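Local coordinates for periplasmic binding protein (Sulfurospirillum deleyianum, PDB 4PAG) that probably captures a solute in the periplasm, perhaps an iron chelate or a corrinoid as in its family, and delivers it to an ABC importer, at residues 316-319 with 320-324; 294-297 with 298-301. All coordinates share one frame; numbering follows the deposited sequence.

Contact 1: 316-319 with 320-324. With HIS (histidine), chain E.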
loop_
_atom_site.group_PDB
_atom_site.type_symbol
_atom_site.label_atom_id
_atom_site.label_comp_id
_atom_site.label_asym_id
_atom_site.label_seq_id
_atom_site.Cartn_x
_atom_site.Cartn_y
_atom_site.Cartn_z
ATOM N N GLU A 316 0.452 24.632 2.894
ATOM C CA GLU A 316 0.651 24.676 1.452
ATOM C C GLU A 316 1.087 23.307 0.906
ATOM O O GLU A 316 0.653 22.913 -0.174
ATOM C CB GLU A 316 1.657 25.767 1.068
ATOM C CG GLU A 316 1.744 26.050 -0.428
ATOM C CD GLU A 316 0.409 26.443 -1.054
ATOM O OE1 GLU A 316 -0.418 27.095 -0.378
ATOM O OE2 GLU A 316 0.187 26.101 -2.232
ATOM N N ASP A 317 1.927 22.585 1.651
ATOM C CA ASP A 317 2.314 21.216 1.274
ATOM C C ASP A 317 1.111 20.293 1.195
ATOM O O ASP A 317 1.032 19.450 0.302
ATOM C CB ASP A 317 3.296 20.604 2.286
ATOM C CG ASP A 317 4.652 21.260 2.267
ATOM O OD1 ASP A 317 5.025 21.827 1.220
ATOM O OD2 ASP A 317 5.346 21.199 3.308
ATOM N N LEU A 318 0.195 20.432 2.150
ATOM C CA LEU A 318 -0.992 19.582 2.187
ATOM C C LEU A 318 -1.845 19.807 0.951
ATOM O O LEU A 318 -2.392 18.860 0.384
ATOM C CB LEU A 318 -1.809 19.837 3.448
ATOM C CG LEU A 318 -1.211 19.346 4.767
ATOM C CD1 LEU A 318 -2.000 19.921 5.934
ATOM C CD2 LEU A 318 -1.187 17.822 4.841
ATOM N N LYS A 319 -1.938 21.066 0.532
ATOM C CA LYS A 319 -2.656 21.426 -0.677
ATOM C C LYS A 319 -1.935 20.879 -1.904
ATOM O O LYS A 319 -2.536 20.192 -2.722
ATOM C CB LYS A 319 -2.786 22.949 -0.784
ATOM C CG LYS A 319 -3.686 23.413 -1.919
ATOM C CD LYS A 319 -3.620 24.922 -2.102
ATOM C CE LYS A 319 -4.224 25.342 -3.435
ATOM N NZ LYS A 319 -5.690 25.078 -3.497
ATOM N N THR A 320 -0.642 21.178 -2.006
ATOM C CA THR A 320 0.175 20.818 -3.164
ATOM C C THR A 320 0.234 19.320 -3.425
ATOM O O THR A 320 -0.015 18.873 -4.536
ATOM C CB THR A 320 1.620 21.332 -2.991
ATOM O OG1 THR A 320 1.608 22.760 -2.915
ATOM C CG2 THR A 320 2.509 20.900 -4.157
ATOM N N TYR A 321 0.589 18.547 -2.408
ATOM C CA TYR A 321 0.769 17.112 -2.591
ATOM C C TYR A 321 -0.506 16.284 -2.454
ATOM O O TYR A 321 -0.609 15.226 -3.074
ATOM C CB TYR A 321 1.839 16.598 -1.629
ATOM C CG TYR A 321 3.193 17.193 -1.928
ATOM C CD1 TYR A 321 3.900 16.803 -3.054
ATOM C CD2 TYR A 321 3.757 18.155 -1.100
ATOM C CE1 TYR A 321 5.135 17.349 -3.346
ATOM C CE2 TYR A 321 4.992 18.707 -1.383
ATOM C CZ TYR A 321 5.678 18.299 -2.506
ATOM O OH TYR A 321 6.909 18.833 -2.802
ATOM N N PHE A 322 -1.465 16.756 -1.656
ATOM C CA PHE A 322 -2.603 15.913 -1.237
ATOM C C PHE A 322 -4.006 16.514 -1.402
ATOM O O PHE A 322 -4.995 15.824 -1.141
ATOM C CB PHE A 322 -2.415 15.497 0.226
ATOM C CG PHE A 322 -1.018 15.042 0.547
ATOM C CD1 PHE A 322 -0.447 14.004 -0.157
ATOM C CD2 PHE A 322 -0.280 15.653 1.543
ATOM C CE1 PHE A 322 0.842 13.578 0.117
ATOM C CE2 PHE A 322 1.012 15.232 1.832
ATOM C CZ PHE A 322 1.570 14.192 1.116
ATOM N N LYS A 323 -4.095 17.773 -1.833
ATOM C CA LYS A 323 -5.373 18.482 -1.949
ATOM C C LYS A 323 -6.144 18.468 -0.627
ATOM O O LYS A 323 -7.360 18.274 -0.595
ATOM C CB LYS A 323 -6.233 17.909 -3.087
ATOM C CG LYS A 323 -5.648 18.096 -4.477
ATOM C CD LYS A 323 -6.362 17.214 -5.494
ATOM C CE LYS A 323 -5.584 17.079 -6.797
ATOM N NZ LYS A 323 -6.299 16.204 -7.773
ATOM N N LEU A 324 -5.420 18.682 0.462
ATOM C CA LEU A 324 -6.010 18.742 1.785
ATOM C C LEU A 324 -5.605 20.050 2.455
ATOM O O LEU A 324 -6.068 20.360 3.549
ATOM C CB LEU A 324 -5.547 17.550 2.621
ATOM C CG LEU A 324 -5.962 16.166 2.116
ATOM C CD1 LEU A 324 -5.299 15.087 2.955
ATOM C CD2 LEU A 324 -7.474 15.991 2.129
HETATM N N HIS E . -2.024 14.951 -8.660
HETATM C CA HIS E . -1.305 13.784 -8.079
HETATM C C HIS E . -0.963 12.769 -9.161
HETATM O O HIS E . -1.557 11.693 -9.313
HETATM C CB HIS E . -2.127 13.134 -6.972
HETATM C CG HIS E . -2.688 14.111 -5.986
HETATM N ND1 HIS E . -3.864 13.892 -5.302
HETATM C CD2 HIS E . -2.232 15.317 -5.574
HETATM C CE1 HIS E . -4.104 14.915 -4.502
HETATM N NE2 HIS E . -3.129 15.794 -4.648
HETATM O OXT HIS E . -0.055 13.039 -9.931
HETATM O O HOH W 1 4.281 23.081 -1.314
#
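Thr320 doubles back on Glu316 in the last turns of helix 315-322: its N and its OG1 both donate to Glu316 O, OG1 at 2.9 Å from above the carbonyl plane. With OG1 beside its own backbone N (chi1 -62°), the hydroxyl reaches this oxygen and also accepts from a water that bridges to Asp317 OD1. Tyr321 lies alongside Asp317, pointing the same way; Tyr321 CD2 comes within 3.3 Å of Asp317 O, and Thr320 CG2 sits over one face of the ring. Were Tyr321 an alanine, the Thr320 methyl would probably lose its aromatic cover and Phe60 its edge-to-face partner. Lys323, with positive phi, turns the chain out of the helix, and Leu324 N returns to Leu318 O at 3.0 Å, nearly straight at 172°. The side chain of Lys323 runs along the imidazole of the bound histidine: CB is 3.9 Å from CE1, CG 3.4 Å from NE2 and CD 3.4 Å from CE1; CE and NZ lie over one ring face, NZ higher above it at 4.2 Å from ND1. Tyr238 offers the lysine a cation-pi contact. From the helix, Tyr321 O approaches CD2 of the histidine at 3.0 Å, so the partial negative charge of this helix end probably favours the ring's polarised C-H there.

Contact 2: 294-297 with 298-301; sequences PYKI and EDKV
Glu298 folds back over the residues that start helix 297-309. Its CG stands between its own backbone N and carbonyl carbon (chi1 66°), and with a bend at chi2 the carboxylate returns to the helix start: OE1 lies 3.7 Å from Ile297 CG2, while OE2 is 3.8 Å from CB of Lys296, the N-cap residue. Asp299 follows, side by side with Lys296. Its OD2 packs 3.6 Å from the lysine CE, but NZ stays 4.3 Å from OD2, an attraction of opposite charges that falls short of a salt bridge. The backbone N of Asp299 gives Lys296 O a weak bond. Two acidic side chains in this first turn would probably be stabilised by the positive end of the helix dipole. Lys300 N also donates to Lys296 O, in the carbonyl plane, and the lysine chain then reaches back to Tyr295, where CE touches the ring atom CG at 3.8 Å. Its NZ, 5.0 Å from the ring centroid, is too distant for more than a weak cation-pi attraction; its stronger partner is Glu157, in a salt bridge, with Tyr154 as a further aromatic neighbour. Val301 completes the turn: its N bonds to Ile297 O at 2.9 Å, and its CG2 rests 3.2 Å from the same oxygen. Lys300 and Tyr295 thus meet helix 141-163 through Glu157, Ile297 and Lys300 pack on His282 of helix 277-288, and Val301 touches Leu318 and Phe322 of helix 315-322.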
loop_
_atom_site.group_PDB
_atom_site.type_symbol
_atom_site.label_atom_id
_atom_site.label_comp_id
_atom_site.label_asym_id
_atom_site.label_seq_id
_atom_site.Cartn_x
_atom_site.Cartn_y
_atom_site.Cartn_z
ATOM N N PRO A 294 -15.430 11.372 11.804
ATOM C CA PRO A 294 -15.272 12.249 12.961
ATOM C C PRO A 294 -13.873 12.823 13.219
ATOM O O PRO A 294 -13.709 13.564 14.181
ATOM C CB PRO A 294 -15.664 11.327 14.118
ATOM C CG PRO A 294 -15.136 10.014 13.693
ATOM C CD PRO A 294 -15.311 9.957 12.195
ATOM N N TYR A 295 -12.882 12.498 12.394
ATOM C CA TYR A 295 -11.512 12.978 12.614
ATOM C C TYR A 295 -11.146 14.105 11.656
ATOM O O TYR A 295 -11.878 14.391 10.711
ATOM C CB TYR A 295 -10.519 11.814 12.495
ATOM C CG TYR A 295 -10.851 10.697 13.455
ATOM C CD1 TYR A 295 -10.654 10.860 14.829
ATOM C CD2 TYR A 295 -11.401 9.499 13.007
ATOM C CE1 TYR A 295 -10.979 9.849 15.728
ATOM C CE2 TYR A 295 -11.731 8.487 13.897
ATOM C CZ TYR A 295 -11.516 8.672 15.253
ATOM O OH TYR A 295 -11.844 7.676 16.127
ATOM N N LYS A 296 -10.021 14.759 11.931
ATOM C CA LYS A 296 -9.486 15.790 11.054
ATOM C C LYS A 296 -8.384 15.154 10.220
ATOM O O LYS A 296 -7.282 14.891 10.712
ATOM C CB LYS A 296 -8.976 16.974 11.874
ATOM C CG LYS A 296 -10.100 17.647 12.659
ATOM C CD LYS A 296 -9.685 18.098 14.051
ATOM C CE LYS A 296 -9.320 19.571 14.107
ATOM N NZ LYS A 296 -9.448 20.104 15.495
ATOM N N ILE A 297 -8.706 14.874 8.964
ATOM C CA ILE A 297 -7.820 14.116 8.092
ATOM C C ILE A 297 -6.483 14.823 7.905
ATOM O O ILE A 297 -5.432 14.176 7.948
ATOM C CB ILE A 297 -8.501 13.756 6.737
ATOM C CG1 ILE A 297 -7.631 12.795 5.926
ATOM C CG2 ILE A 297 -8.845 14.996 5.915
ATOM C CD1 ILE A 297 -7.387 11.467 6.612
ATOM N N GLU A 298 -6.507 16.145 7.746
ATOM C CA GLU A 298 -5.262 16.900 7.579
ATOM C C GLU A 298 -4.311 16.744 8.776
ATOM O O GLU A 298 -3.097 16.716 8.591
ATOM C CB GLU A 298 -5.522 18.383 7.256
ATOM C CG GLU A 298 -6.185 19.200 8.364
ATOM C CD GLU A 298 -7.709 19.040 8.451
ATOM O OE1 GLU A 298 -8.313 18.237 7.696
ATOM O OE2 GLU A 298 -8.313 19.734 9.294
ATOM N N ASP A 299 -4.857 16.622 9.988
ATOM C CA ASP A 299 -4.032 16.394 11.183
ATOM C C ASP A 299 -3.463 14.974 11.242
ATOM O O ASP A 299 -2.342 14.775 11.696
ATOM C CB ASP A 299 -4.825 16.695 12.456
ATOM C CG ASP A 299 -5.154 18.169 12.609
ATOM O OD1 ASP A 299 -4.623 19.002 11.837
ATOM O OD2 ASP A 299 -5.945 18.500 13.519
ATOM N N LYS A 300 -4.240 13.990 10.804
ATOM C CA LYS A 300 -3.728 12.617 10.665
ATOM C C LYS A 300 -2.589 12.526 9.646
ATOM O O LYS A 300 -1.585 11.857 9.893
ATOM C CB LYS A 300 -4.846 11.657 10.281
ATOM C CG LYS A 300 -5.825 11.424 11.414
ATOM C CD LYS A 300 -6.640 10.158 11.220
ATOM C CE LYS A 300 -7.282 9.717 12.523
ATOM N NZ LYS A 300 -6.279 9.157 13.467
ATOM N N VAL A 301 -2.733 13.210 8.517
ATOM C CA VAL A 301 -1.657 13.254 7.524
ATOM C C VAL A 301 -0.389 13.818 8.165
ATOM O O VAL A 301 0.693 13.244 8.029
ATOM C CB VAL A 301 -2.034 14.086 6.269
ATOM C CG1 VAL A 301 -0.891 14.092 5.264
ATOM C CG2 VAL A 301 -3.293 13.542 5.605
#

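Contact 2 comes first along the chain, at the start of helix 297-309; contact 1 follows on the next helix, 315-322, and ends at the C-terminus. Their centres are 13 Å apart, on the same side of the chain's centre, and they touch through apolar side chains. Val301 carries much of this packing: its CG2 meets Leu324 CD1 at 3.7 Å and its CG1 meets Leu318 CD2 at 3.8 Å, with Phe322 close by; Leu318 also packs on Glu298. The start of helix 297-309 thus lies between the terminal helix 315-322 and helices 277-288 and 141-163, while residues 321-323 of contact 1 line the pocket of the bound histidine, which is about 10 Å from the side chain of Val301.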